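Local coordinates for protein transcriptional regulator Tm0710 (Thermotoga maritima, PDB 2A61) that regulates transcription, probably by binding DNA as a homodimer through winged helix-turn-helix domains, at the interface of chains A and B. Residues are numbered along the deposited sequence; one frame, centred on the assembly and turned at random. Chains: chain A/B, transcriptional regulator Tm0710.

Contact 1: the interface of chains A and B. Residues chain A 14, 17-18, 111-112; chain B 11, 135, 138.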
loop_
_atom_site.group_PDB
_atom_site.type_symbol
_atom_site.label_atom_id
_atom_site.label_comp_id
_atom_site.label_asym_id
_atom_site.label_seq_id
_atom_site.Cartn_x
_atom_site.Cartn_y
_atom_site.Cartn_z
ATOM N N ILE A 14 9.296 -5.466 -5.286
ATOM C CA ILE A 14 9.413 -6.320 -4.093
ATOM C C ILE A 14 8.213 -6.111 -3.166
ATOM O O ILE A 14 7.601 -7.072 -2.699
ATOM C CB ILE A 14 10.741 -6.040 -3.345
ATOM C CG1 ILE A 14 11.911 -6.652 -4.143
ATOM C CG2 ILE A 14 10.713 -6.591 -1.934
ATOM C CD1 ILE A 14 13.303 -6.130 -3.699
ATOM N N MET A 17 4.873 -7.455 -4.558
ATOM C CA MET A 17 4.728 -8.916 -4.486
ATOM C C MET A 17 4.400 -9.403 -3.083
ATOM O O MET A 17 3.548 -10.287 -2.910
ATOM C CB MET A 17 5.969 -9.670 -5.024
ATOM C CG MET A 17 6.058 -9.587 -6.568
ATOM S SD MET A 17 7.373 -10.608 -7.248
ATOM C CE MET A 17 8.778 -9.528 -6.898
ATOM N N VAL A 18 5.077 -8.850 -2.080
ATOM C CA VAL A 18 4.770 -9.294 -0.743
ATOM C C VAL A 18 3.386 -8.792 -0.315
ATOM O O VAL A 18 2.705 -9.491 0.408
ATOM C CB VAL A 18 5.863 -8.985 0.269
ATOM C CG1 VAL A 18 6.021 -7.530 0.426
ATOM C CG2 VAL A 18 5.542 -9.714 1.605
ATOM N N PHE A 111 5.867 -16.786 2.778
ATOM C CA PHE A 111 6.369 -16.363 1.463
ATOM C C PHE A 111 7.885 -16.028 1.566
ATOM O O PHE A 111 8.697 -16.522 0.797
ATOM C CB PHE A 111 5.559 -15.152 1.021
ATOM C CG PHE A 111 5.887 -14.642 -0.361
ATOM C CD1 PHE A 111 6.006 -15.514 -1.440
ATOM C CD2 PHE A 111 6.004 -13.278 -0.588
ATOM C CE1 PHE A 111 6.293 -15.042 -2.677
ATOM C CE2 PHE A 111 6.302 -12.797 -1.869
ATOM C CZ PHE A 111 6.438 -13.677 -2.897
ATOM N N ILE A 112 8.253 -15.235 2.571
ATOM C CA ILE A 112 9.646 -14.794 2.738
ATOM C C ILE A 112 10.540 -15.978 3.163
ATOM O O ILE A 112 11.702 -16.056 2.754
ATOM C CB ILE A 112 9.729 -13.629 3.758
ATOM C CG1 ILE A 112 9.019 -12.352 3.212
ATOM C CG2 ILE A 112 11.207 -13.361 4.196
ATOM C CD1 ILE A 112 9.578 -11.779 1.941
ATOM N N LEU B 11 11.467 -5.791 6.112
ATOM C CA LEU B 11 11.052 -5.435 4.752
ATOM C C LEU B 11 9.695 -4.705 4.766
ATOM O O LEU B 11 9.470 -3.751 4.008
ATOM C CB LEU B 11 10.992 -6.706 3.902
ATOM C CG LEU B 11 10.732 -6.511 2.410
ATOM C CD1 LEU B 11 11.978 -5.825 1.769
ATOM C CD2 LEU B 11 10.359 -7.848 1.689
ATOM N N LYS B 135 14.614 -9.871 -5.614
ATOM C CA LYS B 135 13.410 -9.661 -6.406
ATOM C C LYS B 135 13.185 -10.833 -7.361
ATOM O O LYS B 135 12.048 -11.308 -7.523
ATOM C CB LYS B 135 13.528 -8.328 -7.144
ATOM C CG LYS B 135 12.346 -7.880 -7.945
ATOM C CD LYS B 135 12.412 -8.420 -9.342
ATOM C CE LYS B 135 11.174 -7.980 -10.059
ATOM N NZ LYS B 135 11.363 -7.897 -11.557
ATOM N N MET B 138 12.086 -13.801 -5.432
ATOM C CA MET B 138 10.703 -13.549 -5.008
ATOM C C MET B 138 9.723 -13.804 -6.191
ATOM O O MET B 138 8.701 -14.428 -6.020
ATOM C CB MET B 138 10.579 -12.119 -4.494
ATOM C CG MET B 138 9.225 -11.752 -3.926
ATOM S SD MET B 138 9.230 -10.097 -3.179
ATOM C CE MET B 138 10.185 -10.416 -1.713
#
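B:Met138 on helix 121-141 of chain B meets A:Ile14, A:Met17, A:Phe111 and A:Ile112 on helices 5-23 and 95-119 of chain A, and all these residues have helical backbone torsions. The B:Met138 side chain runs in between the two chain A helices. CG of B:Met138 points away from its own backbone N (chi1 -176°) and reaches the A:Phe111 ring, 3.5 Å from CZ. The ring and the methionine chain cross at about a right angle, with CZ and CE2 doing the touching. SD of B:Met138, the sulfur, lies 3.5 Å from the backbone carbonyl O of A:Ile14. A bend at chi3 (-72°) then turns the methyl CE of B:Met138 towards the branch methyl CG2 of A:Ile14, 3.9 Å away, and towards CD1 of A:Ile112. The methyl CE of A:Met17 comes back against CG of B:Met138 at 3.7 Å. Beside this, CG1 of A:Ile14 packs on CB of B:Lys135 at 3.8 Å, the apolar stem of the lysine. The same CG2 of A:Ile14 also meets CD2 of B:Leu11 from helix 5-23 of chain B. An alanine in place of B:Met138 would probably open a gap beside the A:Phe111 ring and leave CG2 of A:Ile14 and CD1 of A:Ile112 without their shared methyl partner. The patch joins helices 5-23, 95-119 and 121-141 across the two chains and probably helps hold the MarR-type dimer together.

Contact 2: the interface of chains A and B. Residues chain A 109, 113, 116; chain B 4.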
loop_
_atom_site.group_PDB
_atom_site.type_symbol
_atom_site.label_atom_id
_atom_site.label_comp_id
_atom_site.label_asym_id
_atom_site.label_seq_id
_atom_site.Cartn_x
_atom_site.Cartn_y
_atom_site.Cartn_z
ATOM N N GLU A 109 5.260 -14.021 6.063
ATOM C CA GLU A 109 6.403 -14.736 6.671
ATOM C C GLU A 109 6.710 -16.044 5.910
ATOM O O GLU A 109 7.891 -16.358 5.637
ATOM C CB GLU A 109 6.125 -15.022 8.177
ATOM C CG GLU A 109 6.169 -13.734 9.071
ATOM C CD GLU A 109 5.764 -13.985 10.535
ATOM O OE1 GLU A 109 5.239 -15.064 10.850
ATOM O OE2 GLU A 109 5.944 -13.087 11.363
ATOM N N GLU A 113 9.983 -16.900 3.960
ATOM C CA GLU A 113 10.700 -18.129 4.325
ATOM C C GLU A 113 11.091 -18.954 3.080
ATOM O O GLU A 113 12.184 -19.496 3.016
ATOM C CB GLU A 113 9.876 -18.952 5.311
ATOM C CG GLU A 113 10.476 -20.290 5.727
ATOM C CD GLU A 113 9.703 -20.938 6.873
ATOM O OE1 GLU A 113 8.470 -21.194 6.726
ATOM O OE2 GLU A 113 10.336 -21.182 7.929
ATOM N N THR A 116 14.022 -16.866 1.360
ATOM C CA THR A 116 15.282 -16.991 2.107
ATOM C C THR A 116 15.849 -18.420 2.044
ATOM O O THR A 116 17.084 -18.623 2.058
ATOM C CB THR A 116 15.148 -16.522 3.569
ATOM O OG1 THR A 116 14.148 -17.308 4.221
ATOM C CG2 THR A 116 14.777 -15.023 3.651
ATOM N N LYS B 4 12.008 -15.008 6.822
ATOM C CA LYS B 4 10.656 -15.133 7.467
ATOM C C LYS B 4 10.311 -13.948 8.399
ATOM O O LYS B 4 9.615 -13.024 7.990
ATOM C CB LYS B 4 10.559 -16.462 8.237
ATOM C CG LYS B 4 11.830 -16.810 9.082
ATOM C CD LYS B 4 13.019 -17.270 8.204
ATOM C CE LYS B 4 12.990 -18.764 7.938
ATOM N NZ LYS B 4 13.610 -19.508 9.067
#
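The first modelled residue of chain B, just ahead of helix 5-23, lies against the long helix 95-119 of chain A, where B:Lys4 meets A:Glu109, A:Glu113 and A:Thr116. The three chain A residues lie along this helix, and B:Lys4 lies across them. B:Lys4 is poorly ordered, so all of its contacts, backbone and side chain alike, are tentative. As modelled, CA of B:Lys4 sits 3.5 Å from the backbone carbonyl O of A:Glu109. From there the side chain bends at chi2, chi3 and chi4 and folds back beside A:Glu113. With CG anti to the backbone N (chi1 177°), the extended chain of A:Glu113 is sent along the bent lysine and crosses it at a slant. CG of A:Glu113 packs on CE of B:Lys4 at 3.7 Å, stem against stem. The ammonium NZ of B:Lys4 and the carboxylate OE2 of A:Glu113 form a long, weakly supported salt bridge of 3.8 Å. On the other flank, OG1 of A:Thr116 hydrogen-bonds to the carbonyl O of A:Glu113, one turn earlier, at 3.2 Å. The hydroxyl lies above the carbonyl plane, with a C=O...OG1 angle of 103°. This bond may help hold the hydroxyl, which has CD of B:Lys4 as a loose neighbour. At the opposite end, CG of A:Glu109 comes to 3.7 Å from the backbone O of B:Lys4. The contact lays the first modelled residue of one chain on the partner's long helix and may add a modest electrostatic tie at the rim of the dimer.

Contact 3: the interface of chains A and B. Residues chain A 11, 131, 134-135, 138; chain B 14, 17-18, 115.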
loop_
_atom_site.group_PDB
_atom_site.type_symbol
_atom_site.label_atom_id
_atom_site.label_comp_id
_atom_site.label_asym_id
_atom_site.label_seq_id
_atom_site.Cartn_x
_atom_site.Cartn_y
_atom_site.Cartn_z
ATOM N N LEU A 11 12.593 -1.939 -5.485
ATOM C CA LEU A 11 11.811 -1.951 -4.235
ATOM C C LEU A 11 10.317 -1.938 -4.489
ATOM O O LEU A 11 9.575 -2.595 -3.763
ATOM C CB LEU A 11 12.155 -0.815 -3.272
ATOM C CG LEU A 11 13.440 -0.898 -2.472
ATOM C CD1 LEU A 11 13.674 0.475 -1.785
ATOM C CD2 LEU A 11 13.406 -2.066 -1.460
ATOM N N LEU A 131 19.426 -4.756 4.376
ATOM C CA LEU A 131 18.077 -4.213 4.613
ATOM C C LEU A 131 18.000 -3.484 5.949
ATOM O O LEU A 131 17.317 -2.475 6.069
ATOM C CB LEU A 131 16.997 -5.316 4.547
ATOM C CG LEU A 131 16.742 -5.979 3.175
ATOM C CD1 LEU A 131 15.968 -7.268 3.351
ATOM C CD2 LEU A 131 15.975 -5.053 2.226
ATOM N N LEU A 134 19.559 -0.220 5.161
ATOM C CA LEU A 134 18.627 0.597 4.385
ATOM C C LEU A 134 17.504 1.128 5.297
ATOM O O LEU A 134 17.149 2.309 5.231
ATOM C CB LEU A 134 18.061 -0.206 3.186
ATOM C CG LEU A 134 16.936 0.372 2.314
ATOM C CD1 LEU A 134 17.430 1.503 1.432
ATOM C CD2 LEU A 134 16.322 -0.707 1.461
ATOM N N LYS A 135 16.958 0.256 6.148
ATOM C CA LYS A 135 15.886 0.645 7.090
ATOM C C LYS A 135 16.352 1.795 8.011
ATOM O O LYS A 135 15.599 2.760 8.263
ATOM C CB LYS A 135 15.397 -0.568 7.886
ATOM C CG LYS A 135 14.216 -0.251 8.834
ATOM C CD LYS A 135 13.706 -1.470 9.612
ATOM C CE LYS A 135 14.438 -1.599 10.967
ATOM N NZ LYS A 135 13.798 -0.803 12.036
ATOM N N MET A 138 16.646 5.044 6.064
ATOM C CA MET A 138 15.286 5.536 5.820
ATOM C C MET A 138 14.688 6.165 7.065
ATOM O O MET A 138 14.045 7.189 6.992
ATOM C CB MET A 138 14.363 4.424 5.320
ATOM C CG MET A 138 14.604 4.051 3.875
ATOM S SD MET A 138 13.446 2.822 3.332
ATOM C CE MET A 138 13.765 2.867 1.553
ATOM N N ILE B 14 10.421 -1.126 5.566
ATOM C CA ILE B 14 11.036 -0.441 4.426
ATOM C C ILE B 14 9.913 -0.054 3.440
ATOM O O ILE B 14 9.844 1.087 2.991
ATOM C CB ILE B 14 12.133 -1.327 3.742
ATOM C CG1 ILE B 14 13.413 -1.331 4.572
ATOM C CG2 ILE B 14 12.459 -0.842 2.309
ATOM C CD1 ILE B 14 14.314 -2.539 4.363
ATOM N N MET B 17 7.673 2.850 4.747
ATOM C CA MET B 17 8.333 4.157 4.691
ATOM C C MET B 17 8.393 4.692 3.273
ATOM O O MET B 17 8.173 5.899 3.072
ATOM C CB MET B 17 9.760 4.096 5.293
ATOM C CG MET B 17 9.746 4.103 6.825
ATOM S SD MET B 17 11.344 4.276 7.649
ATOM C CE MET B 17 11.940 2.584 7.491
ATOM N N VAL B 18 8.747 3.823 2.302
ATOM C CA VAL B 18 8.853 4.300 0.901
ATOM C C VAL B 18 7.502 4.669 0.391
ATOM O O VAL B 18 7.360 5.662 -0.304
ATOM C CB VAL B 18 9.664 3.326 -0.063
ATOM C CG1 VAL B 18 8.918 2.006 -0.286
ATOM C CG2 VAL B 18 10.046 4.012 -1.408
ATOM N N ILE B 115 19.575 7.938 0.807
ATOM C CA ILE B 115 20.079 6.651 1.306
ATOM C C ILE B 115 21.387 6.203 0.635
ATOM O O ILE B 115 22.355 5.827 1.313
ATOM C CB ILE B 115 19.014 5.525 1.179
ATOM C CG1 ILE B 115 17.754 5.892 1.954
ATOM C CG2 ILE B 115 19.588 4.178 1.669
ATOM C CD1 ILE B 115 16.604 4.979 1.639
#
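B:Ile14 of helix 5-23 packs against helix 121-141 of chain A, in the helical dimerisation region typical of MarR-family regulators. The methyl CD1 of B:Ile14 reaches CD2 of A:Leu131 at 3.7 Å. It also borders the backbone O of that leucine. The branch methyl CG2 of B:Ile14, anti to the backbone N, turns instead to SD of A:Met138 at 3.9 Å and to CD2 of A:Leu134. CG1 of B:Ile14, the methylene that carries CD1, rests on CB of A:Lys135. The other methyl of A:Leu134, CD1, presses on CG2 of B:Ile115 at 3.4 Å, a tight fit in which the two side chains cross nearly perpendicularly. B:Ile115 comes from helix 95-119, so A:Leu134 touches two helices of chain B. A:Met138 stays extended beyond CG (chi3 169°) and runs towards B:Ile115, but the exact placing of this pair is doubtful. On its other side, the methyl CE of B:Met17 covers CB of A:Met138 at 3.7 Å. The same methyl borders CG of A:Lys135, whose chain bends only further out, at chi3 and chi4. Farther out, CD2 of A:Leu11 lies 4.1 Å from CG2 of B:Ile14 and borders that side more loosely. B:Val18, one turn further along helix 5-23, backs the end of A:Met138 more loosely still.

Contact 1 and contact 3 are near-twins across the two-fold axis, their C-alpha centres about 14 Å apart. Both join residues 11, 14, 17, 18, 135 and 138 with the chains exchanged. Contact 1 adds 111 and 112; contact 3 adds 115, 131 and 134. The methionine at 138 differs: chi1 is -176° and chi3 bent in chain B, chi1 -75° and chi3 extended in chain A. Contact 2 lies about 9 Å from contact 1, sharing helix 95-119 of chain A, and about 18 Å from contact 3. Together they interlock three helices around an apolar core, with a tentative lysine-glutamate contact at its edge, which probably sets the spacing of the DNA-binding domains.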